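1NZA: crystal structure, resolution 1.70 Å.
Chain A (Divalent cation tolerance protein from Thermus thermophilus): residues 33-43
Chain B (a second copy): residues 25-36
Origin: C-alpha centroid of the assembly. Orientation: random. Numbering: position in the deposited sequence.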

# COMPACT_ATOMS: atom_id res chain seq x y z
N ILE A 33 -9.90 5.42 -0.24
CA ILE A 33 -10.02 5.33 -1.69
C ILE A 33 -8.95 6.19 -2.33
O ILE A 33 -8.88 7.40 -2.07
CB ILE A 33 -11.40 5.83 -2.18
CG1 ILE A 33 -12.50 4.98 -1.54
CG2 ILE A 33 -11.46 5.79 -3.72
CD1 ILE A 33 -13.91 5.47 -1.86
N VAL A 34 -8.09 5.57 -3.14
CA VAL A 34 -7.03 6.29 -3.84
C VAL A 34 -7.40 6.33 -5.32
O VAL A 34 -7.43 5.30 -5.99
CB VAL A 34 -5.68 5.58 -3.67
CG1 VAL A 34 -4.59 6.38 -4.37
CG2 VAL A 34 -5.36 5.40 -2.19
N PRO A 35 -7.71 7.51 -5.86
CA PRO A 35 -8.08 7.59 -7.27
C PRO A 35 -6.92 7.70 -8.25
O PRO A 35 -5.76 7.80 -7.86
CB PRO A 35 -8.97 8.82 -7.31
CG PRO A 35 -8.26 9.73 -6.35
CD PRO A 35 -7.91 8.81 -5.19
N GLY A 36 -7.25 7.66 -9.54
CA GLY A 36 -6.25 7.83 -10.59
C GLY A 36 -5.23 6.77 -10.94
O GLY A 36 -4.17 7.09 -11.49
N LEU A 37 -5.52 5.50 -10.67
CA LEU A 37 -4.57 4.45 -11.00
C LEU A 37 -4.62 4.01 -12.45
O LEU A 37 -5.65 4.12 -13.11
CB LEU A 37 -4.83 3.20 -10.15
CG LEU A 37 -4.15 3.03 -8.80
CD1 LEU A 37 -4.66 4.07 -7.83
CD2 LEU A 37 -4.45 1.62 -8.29
N THR A 38 -3.49 3.52 -12.94
CA THR A 38 -3.38 2.95 -14.28
C THR A 38 -3.03 1.51 -13.95
O THR A 38 -2.08 1.27 -13.21
CB THR A 38 -2.22 3.54 -15.09
OG1 THR A 38 -2.53 4.89 -15.45
CG2 THR A 38 -1.99 2.73 -16.36
N SER A 39 -3.78 0.55 -14.48
CA SER A 39 -3.46 -0.84 -14.19
C SER A 39 -3.08 -1.57 -15.47
O SER A 39 -3.75 -1.46 -16.50
CB SER A 39 -4.65 -1.51 -13.52
OG SER A 39 -4.96 -0.85 -12.30
N ILE A 40 -1.98 -2.31 -15.39
CA ILE A 40 -1.48 -3.06 -16.53
C ILE A 40 -1.38 -4.52 -16.10
O ILE A 40 -0.63 -4.86 -15.18
CB ILE A 40 -0.09 -2.52 -16.97
CG1 ILE A 40 -0.23 -1.05 -17.36
CG2 ILE A 40 0.44 -3.33 -18.14
CD1 ILE A 40 1.08 -0.38 -17.75
N TYR A 41 -2.16 -5.38 -16.74
CA TYR A 41 -2.17 -6.80 -16.38
C TYR A 41 -2.26 -7.74 -17.57
O TYR A 41 -2.54 -7.33 -18.69
CB TYR A 41 -3.31 -7.09 -15.40
CG TYR A 41 -4.66 -6.58 -15.84
CD1 TYR A 41 -4.99 -5.23 -15.76
CD2 TYR A 41 -5.63 -7.46 -16.33
CE1 TYR A 41 -6.25 -4.76 -16.15
CE2 TYR A 41 -6.88 -7.01 -16.73
CZ TYR A 41 -7.19 -5.66 -16.63
OH TYR A 41 -8.43 -5.21 -17.02
N ARG A 42 -2.03 -9.02 -17.31
CA ARG A 42 -2.10 -10.01 -18.37
C ARG A 42 -3.49 -10.61 -18.49
O ARG A 42 -4.13 -10.94 -17.49
CB ARG A 42 -1.08 -11.12 -18.12
CG ARG A 42 -1.17 -12.26 -19.12
CD ARG A 42 0.03 -13.18 -18.98
NE ARG A 42 1.26 -12.49 -19.35
CZ ARG A 42 1.54 -12.05 -20.57
NH1 ARG A 42 0.67 -12.22 -21.56
NH2 ARG A 42 2.69 -11.43 -20.81
N TRP A 43 -3.95 -10.76 -19.72
CA TRP A 43 -5.26 -11.33 -19.99
C TRP A 43 -5.22 -12.00 -21.36
O TRP A 43 -5.08 -11.34 -22.39
CB TRP A 43 -6.32 -10.23 -19.97
CG TRP A 43 -7.71 -10.75 -19.82
CD1 TRP A 43 -8.17 -11.60 -18.86
CD2 TRP A 43 -8.84 -10.43 -20.65
NE1 TRP A 43 -9.52 -11.83 -19.03
CE2 TRP A 43 -9.95 -11.12 -20.12
CE3 TRP A 43 -9.02 -9.63 -21.78
CZ2 TRP A 43 -11.23 -11.03 -20.68
CZ3 TRP A 43 -10.29 -9.53 -22.34
CH2 TRP A 43 -11.38 -10.24 -21.79
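Chain B 25-36: ERLAACVNIVPG

Backbone hydrogen bonds hold the pair. Ile A40 and Val B31 bond reciprocally, Val B31 N giving to Ile A40 O at 2.8 Å and Ile A40 N to Val B31 O at 2.9 Å, the latter nearly straight at 171°. Thr A38 and Ile B33 repeat the pattern, with Ile B33 N to Thr A38 O at 2.8 Å and Thr A38 N to Ile B33 O at 3.1 Å. Beyond them, Arg A42 N reaches Ala B29 O at 3.0 Å. Chain B, in a strand that takes in Val B31 to Val B34, thus runs alongside strand 33-42 of chain A, joining two copies of the divalent cation tolerance protein edge to edge in one antiparallel sheet. The N-to-C directions differ by 156°, and the strand axes approach to 4.6 Å.

At the non-hydrogen-bonded pairs the strands draw closer: CA to CA is 4.4 Å for Ser A39 and Asn B32 and 4.1 Å for Tyr A41 and Cys B30, against 5.1 Å for Thr A38 and Ile B33 and 5.2 Å for Ile A40 and Val B31. CA-H...O contacts supplement the ladder, among them Leu A37 CA to Ile B33 O at 3.3 Å and Cys B30 CA to Ile A40 O at 3.4 Å. A weak side-chain hydrogen bond, Asn B32 ND2 to Ser A39 OG, spans 2.9 Å but is bent to 128°.

Before the strand, the phi/psi of 51/36 at Arg B26 belong to the left-handed region. Its side chain starts sideways, but its end comes nearer chain A, and its guanidinium lies flat on that of Arg A42, centres 4.7 Å apart and planes at 23°. Both are donors, so the 3.4 Å between Arg B26 NH1 and Arg A42 NE is no hydrogen bond but a close approach of like charges within the stack. Water 1 accepts from Arg A42 NE at 3.0 Å and lies 2.7 Å from Ala B28 O.

Side chains alternate across the sheet. Ile A40 and Ile B33 share a face with Thr A38 and Val B31; their CD1 atoms, Ile A40 CD1 and Ile B33 CD1, lie 4.3 Å apart. On the other face, Tyr A41 CB packs on Cys B30 CB at 3.8 Å, while the end of the tyrosine leads away. Farther along, Leu A37 CD1 meets Val B34 CG2 at 3.8 Å, and Val A34 CG1 meets Val B34 CG1 at 4.1 Å. At the exposed margin, Gly A36 O touches Pro B35 CD at 3.3 Å. Together the stretches bury 700 Å².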

# COMPACT_ATOMS: atom_id res chain seq x y z
N GLU B 25 6.96 -9.98 -19.47
CA GLU B 25 7.89 -11.05 -19.14
C GLU B 25 7.41 -12.02 -18.07
O GLU B 25 8.19 -12.80 -17.53
CB GLU B 25 9.22 -10.44 -18.72
CG GLU B 25 9.93 -9.73 -19.87
CD GLU B 25 11.17 -8.98 -19.42
OE1 GLU B 25 11.98 -9.56 -18.66
OE2 GLU B 25 11.35 -7.82 -19.85
N ARG B 26 6.11 -11.98 -17.79
CA ARG B 26 5.49 -12.86 -16.80
C ARG B 26 6.19 -12.86 -15.44
O ARG B 26 6.28 -13.89 -14.78
CB ARG B 26 5.41 -14.29 -17.33
CG ARG B 26 4.69 -14.42 -18.67
CD ARG B 26 4.45 -15.89 -19.03
NE ARG B 26 3.27 -16.43 -18.36
CZ ARG B 26 2.03 -16.34 -18.84
NH1 ARG B 26 1.81 -15.73 -20.00
NH2 ARG B 26 1.01 -16.85 -18.16
N LEU B 27 6.71 -11.70 -15.03
CA LEU B 27 7.36 -11.60 -13.73
C LEU B 27 6.36 -11.01 -12.75
O LEU B 27 6.63 -10.86 -11.56
CB LEU B 27 8.60 -10.71 -13.82
CG LEU B 27 9.76 -11.28 -14.66
CD1 LEU B 27 10.91 -10.31 -14.66
CD2 LEU B 27 10.19 -12.63 -14.08
N ALA B 28 5.19 -10.67 -13.28
CA ALA B 28 4.10 -10.10 -12.49
C ALA B 28 2.84 -10.28 -13.33
O ALA B 28 2.91 -10.28 -14.56
CB ALA B 28 4.36 -8.63 -12.22
N ALA B 29 1.70 -10.46 -12.67
CA ALA B 29 0.44 -10.65 -13.37
C ALA B 29 -0.29 -9.33 -13.52
O ALA B 29 -1.06 -9.13 -14.46
CB ALA B 29 -0.44 -11.63 -12.61
N CYS B 30 -0.03 -8.43 -12.58
CA CYS B 30 -0.68 -7.13 -12.59
C CYS B 30 0.21 -6.07 -11.97
O CYS B 30 0.99 -6.36 -11.06
CB CYS B 30 -1.99 -7.22 -11.80
SG CYS B 30 -2.89 -5.66 -11.63
N VAL B 31 0.10 -4.84 -12.46
CA VAL B 31 0.87 -3.74 -11.90
C VAL B 31 -0.01 -2.51 -11.87
O VAL B 31 -0.62 -2.15 -12.88
CB VAL B 31 2.12 -3.41 -12.75
CG1 VAL B 31 2.82 -2.19 -12.18
CG2 VAL B 31 3.08 -4.60 -12.76
N ASN B 32 -0.11 -1.88 -10.70
CA ASN B 32 -0.92 -0.66 -10.55
C ASN B 32 0.04 0.52 -10.44
O ASN B 32 1.02 0.45 -9.69
CB ASN B 32 -1.75 -0.68 -9.26
CG ASN B 32 -2.66 -1.87 -9.16
OD1 ASN B 32 -2.70 -2.54 -8.12
ND2 ASN B 32 -3.42 -2.15 -10.22
N ILE B 33 -0.24 1.59 -11.17
CA ILE B 33 0.60 2.79 -11.12
C ILE B 33 -0.19 3.89 -10.42
O ILE B 33 -1.28 4.25 -10.87
CB ILE B 33 0.98 3.27 -12.53
CG1 ILE B 33 1.77 2.18 -13.25
CG2 ILE B 33 1.79 4.58 -12.43
CD1 ILE B 33 2.08 2.51 -14.71
N VAL B 34 0.36 4.40 -9.32
CA VAL B 34 -0.28 5.49 -8.57
C VAL B 34 0.57 6.74 -8.80
O VAL B 34 1.70 6.82 -8.35
CB VAL B 34 -0.33 5.17 -7.08
CG1 VAL B 34 -1.04 6.30 -6.34
CG2 VAL B 34 -1.04 3.84 -6.85
N PRO B 35 0.03 7.74 -9.50
CA PRO B 35 0.81 8.96 -9.74
C PRO B 35 0.75 10.01 -8.64
O PRO B 35 0.02 9.86 -7.66
CB PRO B 35 0.21 9.47 -11.05
CG PRO B 35 -1.24 9.17 -10.85
CD PRO B 35 -1.23 7.76 -10.27
N GLY B 36 1.54 11.06 -8.80
CA GLY B 36 1.52 12.17 -7.87
C GLY B 36 2.13 12.10 -6.48
O GLY B 36 1.73 12.86 -5.59
O HOH W 1 2.05 -11.99 -16.48